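Local atomic coordinates of halorhodopsin (Halobacterium salinarum, PDB entry 2JAF), a protein that pumps chloride ions across the archaeal cell membrane, driven by light absorbed by its bound retinal chromophore. Residues H95-A98 with G99-V102; S156-L159 with F160-F164; A163-A166 with I167-F171; T147-A150 with A151-T155. The protein carries 2 engineered substitutions. All blocks are in the same frame, centred on the assembly; numbering follows the deposited sequence.

Interaction 1 of 4, residues H95-A98 with G99-V102; sequences HALA and GEMV. With BOG (octyl beta-D-glucopyranoside), chain F.
Leu97 is held at both of its backbone polar atoms: its N gives a nearly straight hydrogen bond to His95 ND1 (2.7 Å, 168°), and its O takes one from Glu100 N at 3.0 Å. The latter closes a type II turn from Leu97 to Glu100, and Ala98 N to His95 O closes a type I turn from His95 to Ala98, in the loop that joins antiparallel strands 87-90 and 101-104 into a hairpin. The imidazole braces the type I turn, meeting Leu97 N almost in its own plane because CG stands anti to the His95 backbone N (chi1 -174°). NE2 adds a weak hydrogen bond to Val218 O, and the two together probably limit the ring's rotation. In the second turn Gly99 sits at the third position with a positive phi, where a CB would clash with Ala98 O. The extended Glu100 side chain crosses that of Leu97, OE2 lying 3.9 Å from Leu97 CD2, a van der Waals contact between carboxylate oxygen and methyl. The other branch of Leu97 reaches the start of the strand, CD1 resting 3.8 Å from Val102 CG1. On the far side of the loop an octyl glucoside sugar joins in: Ala96 N donates to its O3 at 3.0 Å, and that same O3 sits over one face of the His95 ring, offset toward the rim.

Interaction 2 of 4, residues S156-L159 with F160-F164; sequences SALL and FRWAF. With BOG (octyl beta-D-glucopyranoside), chain F.
The first turn of helix 158-180 is built here, with Ala157 at the N-cap position. An alanine has no polar side chain to cap with, and its carbonyl O receives two weak hydrogen bonds, from Phe160 N at 3.2 Å and from Arg161 N at 3.5 Å. Regular i to i+4 bonding then sets in: Trp162 N points nearly straight at Leu158 O (N-H...O 167°), and Ala163 N reaches Leu159 O at 2.9 Å. Two pairs of side chains follow the turn. Leu158 and Trp162 lie side by side and point the same way, Leu158 CG meeting the edge of the indole in its plane, 3.9 Å from CD1. Phe160 has its CG beside the backbone N (chi1 -63°), which swings CD2 back to 3.7 Å from Ala157 CB, close also to Ser156 OG. The octyl glucoside completes the indole's surroundings. Trp162 NE1 donates to its O2 at 2.8 Å, the oxygen lying at the ring edge in plane, while the alkyl chain runs over one face, C4' being 3.6 Å from Trp162 CG. Sugar and tail thus use different parts of one ring. Just before the helix, Ser156 OG is hydrogen-bonded to Ser82 O of the second subunit. Arg161 bends at chi3 so that NH1 bonds to Ala152 O in the last turn of helix 131-153 and Thr154 O just after it, NH2 to Glu219 O, while Trp162 meets Trp214 of helix 193-216 edge-to-face.

Interaction 3 of 4, residues A163-A166 with I167-F171; sequences AFYA and ISCAF. With RET (retinal), chain G.
Tyr165 and Cys169, one turn apart, meet through sulfur and ring: SG stands 4.4 Å from the centroid of the phenol, 40° off the ring normal, an oblique sulfur-aromatic contact whose nearest ring atom is CE1. The same side of the ring receives the retinal, whose C4 lies 3.9 Å above the plane, offset toward the rim. Tyr165 CG stands opposite the backbone N (chi1 178°), which turns one face of the phenol to the six-membered ring of the retinal, with CD2 3.6 Å from C3. Ser168 adds a van der Waals contact through its hydroxyl oxygen, OG 3.3 Å from retinal C3 and C4. The polar ends are bonded elsewhere: Tyr165 OH to Pro211 O, and Ser168 OG to Met144 O. With alanine at Tyr165, Pro211 O would probably lose its hydroxyl partner, the retinal ring the aromatic face beside it, and Cys169 SG its ring neighbour. The backbone bonds are regular, Ser168 N to Phe164 O at 2.9 Å and Cys169 N to Tyr165 O at 3.1 Å. Outward, Ala163 and Ile167 pack on Leu78 of the second subunit. One helix wall facing the chromophore ring in this way is characteristic of the retinal pocket of microbial rhodopsins.

Interaction 4 of 4, residues T147-A150 with A151-T155; sequences TGLA and AAMTT
Both faces of the Ala150 peptide carbonyl are used by one residue, Thr154: its N approaches from one side of the plane, tilted 24° from it, and its OG1 from the other, 38° out of it. The hydroxyl bond is the shorter, Thr154 OG1 to Ala150 O being 2.7 Å against 3.0 Å from Thr154 N. OG1 reaches back because it stands beside the backbone N and anti to the carbonyl carbon (chi1 -66°). This is the last turn of helix 131-153, and Thr154 is the first residue to leave helical backbone angles. Upstream the bonding is regular, Ala151 N to Thr147 O at 2.9 Å and Met153 N to Leu149 O at 2.9 Å. Side chains meet chiefly at Leu149 and Met153, which cross at an angle, Leu149 CD1 lying 3.8 Å from Met153 CG. That methylene also sits 3.3 Å from Leu149 O, because CG stands beside the Met153 backbone N. Leu149 and Met153 pack on Trp106 of helix 106-127, whereas Ala150, Met153 and Thr154 touch Leu84 of the second subunit; Gly148 borders the retinal pocket. Were Thr154 a valine, Ala150 O would probably be left with the backbone N-H alone, and the helix end would be held less firmly. Two donors on one buried carbonyl satisfy an oxygen near the helix end, and they would be expected to polarise the C=O bond toward its oxygen and to hold Thr154 as the chain leaves the helix.

In the fold
Interaction 1 is a surface contact, its centre about 27 Å from the centre of the chain, built of turns and a short hairpin strand; interaction 4 is buried, and interactions 2 and 3 are partly so. Interactions 2 and 3 share Ala163 and Phe164 on helix 158-180, the first at its start and the second deeper, beside the retinal. Helix 131-153, the element before it, carries interaction 4, whose last turn packs against both through Phe164. Interactions 1 and 2 touch where His95 N meets Leu158 CD2, and one octyl glucoside binds both. Chemistry follows place: detergent hydroxyls and turn bonds outside, sulfur, ring and chromophore contacts within, and a carbonyl oxygen that accepts two hydrogen bonds where a helix ends.

Interaction 1 of 4, residues H95-A98 with G99-V102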
loop_
_atom_site.group_PDB
_atom_site.type_symbol
_atom_site.label_atom_id
_atom_site.label_comp_id
_atom_site.label_asym_id
_atom_site.label_seq_id
_atom_site.Cartn_x
_atom_site.Cartn_y
_atom_site.Cartn_z
ATOM N N HIS A 95 -27.503 10.957 -13.989
ATOM C CA HIS A 95 -27.544 9.527 -13.704
ATOM C C HIS A 95 -28.999 9.072 -13.730
ATOM O O HIS A 95 -29.901 9.848 -13.412
ATOM C CB HIS A 95 -26.925 9.249 -12.327
ATOM C CG HIS A 95 -26.790 7.792 -12.000
ATOM N ND1 HIS A 95 -27.866 7.001 -11.657
ATOM C CD2 HIS A 95 -25.701 6.987 -11.953
ATOM C CE1 HIS A 95 -27.446 5.773 -11.413
ATOM N NE2 HIS A 95 -26.135 5.737 -11.585
ATOM N N ALA A 96 -29.226 7.819 -14.116
ATOM C CA ALA A 96 -30.580 7.281 -14.184
ATOM C C ALA A 96 -31.315 7.416 -12.856
ATOM O O ALA A 96 -32.540 7.536 -12.828
ATOM C CB ALA A 96 -30.540 5.812 -14.612
ATOM N N LEU A 97 -30.566 7.398 -11.757
ATOM C CA LEU A 97 -31.157 7.512 -10.428
ATOM C C LEU A 97 -30.695 8.786 -9.724
ATOM O O LEU A 97 -30.548 8.810 -8.504
ATOM C CB LEU A 97 -30.772 6.290 -9.588
ATOM C CG LEU A 97 -31.114 4.945 -10.243
ATOM C CD1 LEU A 97 -30.516 3.795 -9.451
ATOM C CD2 LEU A 97 -32.620 4.813 -10.347
ATOM N N ALA A 98 -30.459 9.838 -10.499
ATOM C CA ALA A 98 -30.009 11.107 -9.939
ATOM C C ALA A 98 -30.946 11.563 -8.828
ATOM O O ALA A 98 -32.160 11.488 -8.976
ATOM C CB ALA A 98 -29.954 12.162 -11.032
ATOM N N GLY A 99 -30.377 12.026 -7.720
ATOM C CA GLY A 99 -31.191 12.503 -6.617
ATOM C C GLY A 99 -31.662 11.403 -5.692
ATOM O O GLY A 99 -32.439 11.648 -4.768
ATOM N N GLU A 100 -31.201 10.183 -5.946
ATOM C CA GLU A 100 -31.572 9.041 -5.120
ATOM C C GLU A 100 -30.322 8.472 -4.469
ATOM O O GLU A 100 -29.213 8.648 -4.978
ATOM C CB GLU A 100 -32.228 7.952 -5.969
ATOM C CG GLU A 100 -33.591 8.319 -6.537
ATOM C CD GLU A 100 -34.190 7.193 -7.355
ATOM O OE1 GLU A 100 -34.154 6.038 -6.880
ATOM O OE2 GLU A 100 -34.695 7.458 -8.468
ATOM N N MET A 101 -30.502 7.800 -3.339
ATOM C CA MET A 101 -29.388 7.180 -2.629
ATOM C C MET A 101 -29.316 5.724 -3.058
ATOM O O MET A 101 -30.326 5.018 -3.043
ATOM C CB MET A 101 -29.614 7.234 -1.117
ATOM C CG MET A 101 -29.784 8.623 -0.563
ATOM S SD MET A 101 -28.319 9.610 -0.816
ATOM C CE MET A 101 -27.366 9.159 0.614
ATOM N N VAL A 102 -28.130 5.269 -3.445
ATOM C CA VAL A 102 -27.974 3.882 -3.858
ATOM C C VAL A 102 -26.952 3.186 -2.969
ATOM O O VAL A 102 -26.018 3.810 -2.467
ATOM C CB VAL A 102 -27.525 3.768 -5.337
ATOM C CG1 VAL A 102 -28.522 4.482 -6.238
ATOM C CG2 VAL A 102 -26.134 4.334 -5.509
HETATM C C1 BOG F . -24.677 7.783 -18.426
HETATM O O1 BOG F . -23.390 8.406 -18.452
HETATM C C2 BOG F . -25.131 7.537 -16.949
HETATM O O2 BOG F . -24.172 6.716 -16.274
HETATM C C3 BOG F . -26.542 6.868 -16.949
HETATM O O3 BOG F . -26.980 6.628 -15.615
HETATM C C4 BOG F . -27.535 7.804 -17.682
HETATM O O4 BOG F . -28.847 7.233 -17.703
HETATM C C5 BOG F . -27.043 8.058 -19.147
HETATM O O5 BOG F . -25.691 8.631 -19.115
HETATM C C6 BOG F . -28.003 9.007 -19.888
HETATM O O6 BOG F . -27.849 10.367 -19.467
HETATM C "C1'" BOG F . -22.926 8.646 -19.781
HETATM C "C2'" BOG F . -21.425 8.781 -19.777
HETATM C "C3'" BOG F . -20.826 7.521 -20.342
HETATM C "C4'" BOG F . -19.313 7.566 -20.384
HETATM C "C5'" BOG F . -18.754 6.272 -20.959
HETATM C "C6'" BOG F . -17.265 6.159 -20.678
HETATM C "C7'" BOG F . -16.682 4.889 -21.231
HETATM C "C8'" BOG F . -15.204 4.823 -20.927
#

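Interaction 2 of 4, residues S156-L159 with F160-F164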
loop_
_atom_site.group_PDB
_atom_site.type_symbol
_atom_site.label_atom_id
_atom_site.label_comp_id
_atom_site.label_asym_id
_atom_site.label_seq_id
_atom_site.Cartn_x
_atom_site.Cartn_y
_atom_site.Cartn_z
ATOM N N SER A 156 -20.108 14.667 -7.081
ATOM C CA SER A 156 -20.338 16.022 -7.580
ATOM C C SER A 156 -20.863 16.112 -9.006
ATOM O O SER A 156 -21.725 16.946 -9.300
ATOM C CB SER A 156 -19.068 16.876 -7.431
ATOM O OG SER A 156 -18.026 16.423 -8.279
ATOM N N ALA A 157 -20.356 15.260 -9.894
ATOM C CA ALA A 157 -20.798 15.274 -11.277
ATOM C C ALA A 157 -20.623 13.920 -11.953
ATOM O O ALA A 157 -19.658 13.206 -11.689
ATOM C CB ALA A 157 -20.035 16.357 -12.061
ATOM N N LEU A 158 -21.565 13.576 -12.824
ATOM C CA LEU A 158 -21.533 12.317 -13.557
ATOM C C LEU A 158 -20.243 12.218 -14.374
ATOM O O LEU A 158 -19.632 11.153 -14.472
ATOM C CB LEU A 158 -22.758 12.225 -14.483
ATOM C CG LEU A 158 -23.062 10.877 -15.147
ATOM C CD1 LEU A 158 -23.249 9.800 -14.077
ATOM C CD2 LEU A 158 -24.325 10.998 -16.001
ATOM N N LEU A 159 -19.826 13.342 -14.948
ATOM C CA LEU A 159 -18.606 13.398 -15.746
ATOM C C LEU A 159 -17.384 12.800 -15.037
ATOM O O LEU A 159 -16.633 12.011 -15.617
ATOM C CB LEU A 159 -18.298 14.850 -16.114
ATOM C CG LEU A 159 -16.883 15.112 -16.642
ATOM C CD1 LEU A 159 -16.698 14.389 -17.966
ATOM C CD2 LEU A 159 -16.654 16.612 -16.803
ATOM N N PHE A 160 -17.176 13.186 -13.785
ATOM C CA PHE A 160 -16.028 12.692 -13.038
ATOM C C PHE A 160 -16.122 11.213 -12.680
ATOM O O PHE A 160 -15.100 10.526 -12.616
ATOM C CB PHE A 160 -15.814 13.547 -11.789
ATOM C CG PHE A 160 -15.482 14.981 -12.102
ATOM C CD1 PHE A 160 -14.337 15.296 -12.823
ATOM C CD2 PHE A 160 -16.321 16.013 -11.688
ATOM C CE1 PHE A 160 -14.027 16.625 -13.132
ATOM C CE2 PHE A 160 -16.023 17.347 -11.990
ATOM C CZ PHE A 160 -14.879 17.655 -12.711
ATOM N N ARG A 161 -17.336 10.715 -12.454
ATOM C CA ARG A 161 -17.508 9.295 -12.148
ATOM C C ARG A 161 -16.993 8.488 -13.342
ATOM O O ARG A 161 -16.224 7.540 -13.182
ATOM C CB ARG A 161 -18.985 8.956 -11.905
ATOM C CG ARG A 161 -19.572 9.530 -10.623
ATOM C CD ARG A 161 -21.043 9.147 -10.465
ATOM N NE ARG A 161 -21.262 7.705 -10.293
ATOM C CZ ARG A 161 -21.121 7.052 -9.141
ATOM N NH1 ARG A 161 -20.760 7.705 -8.044
ATOM N NH2 ARG A 161 -21.349 5.744 -9.079
ATOM N N TRP A 162 -17.408 8.876 -14.543
ATOM C CA TRP A 162 -16.982 8.161 -15.738
ATOM C C TRP A 162 -15.540 8.429 -16.143
ATOM O O TRP A 162 -14.901 7.578 -16.773
ATOM C CB TRP A 162 -17.938 8.451 -16.898
ATOM C CG TRP A 162 -19.235 7.702 -16.750
ATOM C CD1 TRP A 162 -20.433 8.210 -16.339
ATOM C CD2 TRP A 162 -19.445 6.298 -16.964
ATOM N NE1 TRP A 162 -21.376 7.208 -16.282
ATOM C CE2 TRP A 162 -20.799 6.026 -16.660
ATOM C CE3 TRP A 162 -18.620 5.243 -17.380
ATOM C CZ2 TRP A 162 -21.353 4.738 -16.757
ATOM C CZ3 TRP A 162 -19.168 3.957 -17.479
ATOM C CH2 TRP A 162 -20.525 3.720 -17.167
ATOM N N ALA A 163 -15.012 9.600 -15.799
ATOM C CA ALA A 163 -13.622 9.886 -16.127
ATOM C C ALA A 163 -12.737 8.937 -15.306
ATOM O O ALA A 163 -11.724 8.437 -15.797
ATOM C CB ALA A 163 -13.286 11.349 -15.813
ATOM N N PHE A 164 -13.123 8.678 -14.056
ATOM C CA PHE A 164 -12.349 7.759 -13.219
ATOM C C PHE A 164 -12.460 6.341 -13.789
ATOM O O PHE A 164 -11.489 5.576 -13.788
ATOM C CB PHE A 164 -12.855 7.766 -11.771
ATOM C CG PHE A 164 -12.230 8.832 -10.902
ATOM C CD1 PHE A 164 -10.847 8.893 -10.734
ATOM C CD2 PHE A 164 -13.029 9.756 -10.227
ATOM C CE1 PHE A 164 -10.264 9.860 -9.898
ATOM C CE2 PHE A 164 -12.459 10.728 -9.390
ATOM C CZ PHE A 164 -11.075 10.778 -9.227
HETATM C C1 BOG F . -24.677 7.783 -18.426
HETATM O O1 BOG F . -23.390 8.406 -18.452
HETATM C C2 BOG F . -25.131 7.537 -16.949
HETATM O O2 BOG F . -24.172 6.716 -16.274
HETATM C C3 BOG F . -26.542 6.868 -16.949
HETATM O O3 BOG F . -26.980 6.628 -15.615
HETATM C C4 BOG F . -27.535 7.804 -17.682
HETATM O O4 BOG F . -28.847 7.233 -17.703
HETATM C C5 BOG F . -27.043 8.058 -19.147
HETATM O O5 BOG F . -25.691 8.631 -19.115
HETATM C C6 BOG F . -28.003 9.007 -19.888
HETATM O O6 BOG F . -27.849 10.367 -19.467
HETATM C "C1'" BOG F . -22.926 8.646 -19.781
HETATM C "C2'" BOG F . -21.425 8.781 -19.777
HETATM C "C3'" BOG F . -20.826 7.521 -20.342
HETATM C "C4'" BOG F . -19.313 7.566 -20.384
HETATM C "C5'" BOG F . -18.754 6.272 -20.959
HETATM C "C6'" BOG F . -17.265 6.159 -20.678
HETATM C "C7'" BOG F . -16.682 4.889 -21.231
HETATM C "C8'" BOG F . -15.204 4.823 -20.927
#

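Interaction 3 of 4, residues A163-A166 with I167-F171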
loop_
_atom_site.group_PDB
_atom_site.type_symbol
_atom_site.label_atom_id
_atom_site.label_comp_id
_atom_site.label_asym_id
_atom_site.label_seq_id
_atom_site.Cartn_x
_atom_site.Cartn_y
_atom_site.Cartn_z
ATOM N N ALA A 163 -15.012 9.600 -15.799
ATOM C CA ALA A 163 -13.622 9.886 -16.127
ATOM C C ALA A 163 -12.737 8.937 -15.306
ATOM O O ALA A 163 -11.724 8.437 -15.797
ATOM C CB ALA A 163 -13.286 11.349 -15.813
ATOM N N PHE A 164 -13.123 8.678 -14.056
ATOM C CA PHE A 164 -12.349 7.759 -13.219
ATOM C C PHE A 164 -12.460 6.341 -13.789
ATOM O O PHE A 164 -11.489 5.576 -13.788
ATOM C CB PHE A 164 -12.855 7.766 -11.771
ATOM C CG PHE A 164 -12.230 8.832 -10.902
ATOM C CD1 PHE A 164 -10.847 8.893 -10.734
ATOM C CD2 PHE A 164 -13.029 9.756 -10.227
ATOM C CE1 PHE A 164 -10.264 9.860 -9.898
ATOM C CE2 PHE A 164 -12.459 10.728 -9.390
ATOM C CZ PHE A 164 -11.075 10.778 -9.227
ATOM N N TYR A 165 -13.650 5.994 -14.268
ATOM C CA TYR A 165 -13.879 4.673 -14.851
ATOM C C TYR A 165 -12.934 4.505 -16.035
ATOM O O TYR A 165 -12.318 3.455 -16.198
ATOM C CB TYR A 165 -15.343 4.540 -15.298
ATOM C CG TYR A 165 -15.704 3.222 -15.965
ATOM C CD1 TYR A 165 -15.433 3.001 -17.320
ATOM C CD2 TYR A 165 -16.346 2.212 -15.249
ATOM C CE1 TYR A 165 -15.805 1.794 -17.946
ATOM C CE2 TYR A 165 -16.714 1.005 -15.859
ATOM C CZ TYR A 165 -16.441 0.806 -17.205
ATOM O OH TYR A 165 -16.788 -0.387 -17.795
ATOM N N ALA A 166 -12.805 5.552 -16.849
ATOM C CA ALA A 166 -11.923 5.505 -18.012
ATOM C C ALA A 166 -10.446 5.332 -17.626
ATOM O O ALA A 166 -9.721 4.548 -18.242
ATOM C CB ALA A 166 -12.110 6.787 -18.862
ATOM N N ILE A 167 -9.988 6.073 -16.621
ATOM C CA ILE A 167 -8.598 5.966 -16.184
ATOM C C ILE A 167 -8.339 4.585 -15.586
ATOM O O ILE A 167 -7.266 4.009 -15.765
ATOM C CB ILE A 167 -8.249 7.051 -15.138
ATOM C CG1 ILE A 167 -8.323 8.435 -15.782
ATOM C CG2 ILE A 167 -6.838 6.830 -14.598
ATOM C CD1 ILE A 167 -7.311 8.645 -16.898
ATOM N N SER A 168 -9.325 4.050 -14.879
ATOM C CA SER A 168 -9.187 2.720 -14.296
ATOM C C SER A 168 -8.975 1.720 -15.439
ATOM O O SER A 168 -8.174 0.793 -15.327
ATOM C CB SER A 168 -10.449 2.362 -13.509
ATOM O OG SER A 168 -10.343 1.085 -12.912
ATOM N N CYS A 169 -9.697 1.917 -16.541
ATOM C CA CYS A 169 -9.564 1.036 -17.706
ATOM C C CYS A 169 -8.144 1.130 -18.262
ATOM O O CYS A 169 -7.570 0.135 -18.711
ATOM C CB CYS A 169 -10.570 1.430 -18.800
ATOM S SG CYS A 169 -12.300 0.927 -18.496
ATOM N N ALA A 170 -7.575 2.331 -18.237
ATOM C CA ALA A 170 -6.218 2.530 -18.735
ATOM C C ALA A 170 -5.218 1.723 -17.900
ATOM O O ALA A 170 -4.297 1.116 -18.440
ATOM C CB ALA A 170 -5.861 4.009 -18.703
ATOM N N PHE A 171 -5.388 1.725 -16.582
ATOM C CA PHE A 171 -4.492 0.957 -15.725
ATOM C C PHE A 171 -4.660 -0.531 -16.017
ATOM O O PHE A 171 -3.687 -1.293 -16.022
ATOM C CB PHE A 171 -4.790 1.222 -14.249
ATOM C CG PHE A 171 -4.203 2.505 -13.731
ATOM C CD1 PHE A 171 -2.825 2.683 -13.684
ATOM C CD2 PHE A 171 -5.028 3.521 -13.255
ATOM C CE1 PHE A 171 -2.268 3.860 -13.165
ATOM C CE2 PHE A 171 -4.481 4.698 -12.736
ATOM C CZ PHE A 171 -3.102 4.864 -12.692
HETATM C C1 RET G . -13.773 -1.505 -12.111
HETATM C C2 RET G . -14.464 -0.141 -12.587
HETATM C C3 RET G . -13.570 0.846 -13.378
HETATM C C4 RET G . -13.010 0.157 -14.706
HETATM C C5 RET G . -12.333 -1.255 -14.487
HETATM C C6 RET G . -12.689 -2.099 -13.234
HETATM C C7 RET G . -11.938 -3.383 -13.025
HETATM C C8 RET G . -11.913 -4.278 -12.001
HETATM C C9 RET G . -11.314 -5.584 -12.064
HETATM C C10 RET G . -11.579 -6.286 -10.886
HETATM C C11 RET G . -11.165 -7.579 -10.647
HETATM C C12 RET G . -11.538 -8.216 -9.453
HETATM C C13 RET G . -11.083 -9.547 -9.080
HETATM C C14 RET G . -11.557 -9.945 -7.796
HETATM C C15 RET G . -11.127 -11.047 -7.097
HETATM C C16 RET G . -13.060 -1.115 -10.765
HETATM C C17 RET G . -14.990 -2.530 -11.831
HETATM C C18 RET G . -11.367 -1.694 -15.576
HETATM C C19 RET G . -10.609 -6.154 -13.420
HETATM C C20 RET G . -10.221 -10.424 -10.008
#

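Interaction 4 of 4, residues T147-A150 with A151-T155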
loop_
_atom_site.group_PDB
_atom_site.type_symbol
_atom_site.label_atom_id
_atom_site.label_comp_id
_atom_site.label_asym_id
_atom_site.label_seq_id
_atom_site.Cartn_x
_atom_site.Cartn_y
_atom_site.Cartn_z
ATOM N N THR A 147 -8.830 3.899 -8.544
ATOM C CA THR A 147 -9.561 4.823 -9.389
ATOM C C THR A 147 -10.986 4.293 -9.548
ATOM O O THR A 147 -11.930 5.061 -9.721
ATOM C CB THR A 147 -8.861 5.026 -10.754
ATOM O OG1 THR A 147 -8.557 3.758 -11.352
ATOM C CG2 THR A 147 -7.572 5.803 -10.555
ATOM N N GLY A 148 -11.141 2.976 -9.465
ATOM C CA GLY A 148 -12.465 2.396 -9.550
ATOM C C GLY A 148 -13.244 2.794 -8.308
ATOM O O GLY A 148 -14.433 3.087 -8.381
ATOM N N LEU A 149 -12.573 2.796 -7.159
ATOM C CA LEU A 149 -13.225 3.190 -5.911
ATOM C C LEU A 149 -13.610 4.666 -6.022
ATOM O O LEU A 149 -14.694 5.081 -5.589
ATOM C CB LEU A 149 -12.271 2.994 -4.721
ATOM C CG LEU A 149 -12.772 3.489 -3.354
ATOM C CD1 LEU A 149 -14.116 2.837 -3.009
ATOM C CD2 LEU A 149 -11.737 3.166 -2.287
ATOM N N ALA A 150 -12.722 5.456 -6.615
ATOM C CA ALA A 150 -12.978 6.883 -6.784
ATOM C C ALA A 150 -14.206 7.108 -7.660
ATOM O O ALA A 150 -15.012 8.004 -7.408
ATOM C CB ALA A 150 -11.768 7.566 -7.394
ATOM N N ALA A 151 -14.343 6.298 -8.703
ATOM C CA ALA A 151 -15.496 6.422 -9.590
ATOM C C ALA A 151 -16.789 6.214 -8.801
ATOM O O ALA A 151 -17.763 6.949 -8.981
ATOM C CB ALA A 151 -15.394 5.400 -10.725
ATOM N N ALA A 152 -16.795 5.208 -7.927
ATOM C CA ALA A 152 -17.973 4.905 -7.119
ATOM C C ALA A 152 -18.266 5.962 -6.050
ATOM O O ALA A 152 -19.424 6.263 -5.767
ATOM C CB ALA A 152 -17.809 3.536 -6.458
ATOM N N MET A 153 -17.219 6.527 -5.460
ATOM C CA MET A 153 -17.387 7.519 -4.394
ATOM C C MET A 153 -17.645 8.955 -4.848
ATOM O O MET A 153 -18.082 9.786 -4.050
ATOM C CB MET A 153 -16.161 7.511 -3.477
ATOM C CG MET A 153 -15.928 6.194 -2.755
ATOM S SD MET A 153 -17.275 5.731 -1.645
ATOM C CE MET A 153 -18.248 4.620 -2.728
ATOM N N THR A 154 -17.372 9.253 -6.117
ATOM C CA THR A 154 -17.562 10.605 -6.637
ATOM C C THR A 154 -19.043 10.958 -6.791
ATOM O O THR A 154 -19.798 10.227 -7.423
ATOM C CB THR A 154 -16.829 10.754 -7.980
ATOM O OG1 THR A 154 -15.419 10.643 -7.745
ATOM C CG2 THR A 154 -17.139 12.107 -8.633
ATOM N N THR A 155 -19.451 12.086 -6.216
ATOM C CA THR A 155 -20.854 12.488 -6.265
ATOM C C THR A 155 -21.142 13.864 -6.850
ATOM O O THR A 155 -22.307 14.192 -7.100
ATOM C CB THR A 155 -21.467 12.482 -4.856
ATOM O OG1 THR A 155 -20.752 13.411 -4.030
ATOM C CG2 THR A 155 -21.390 11.094 -4.239
#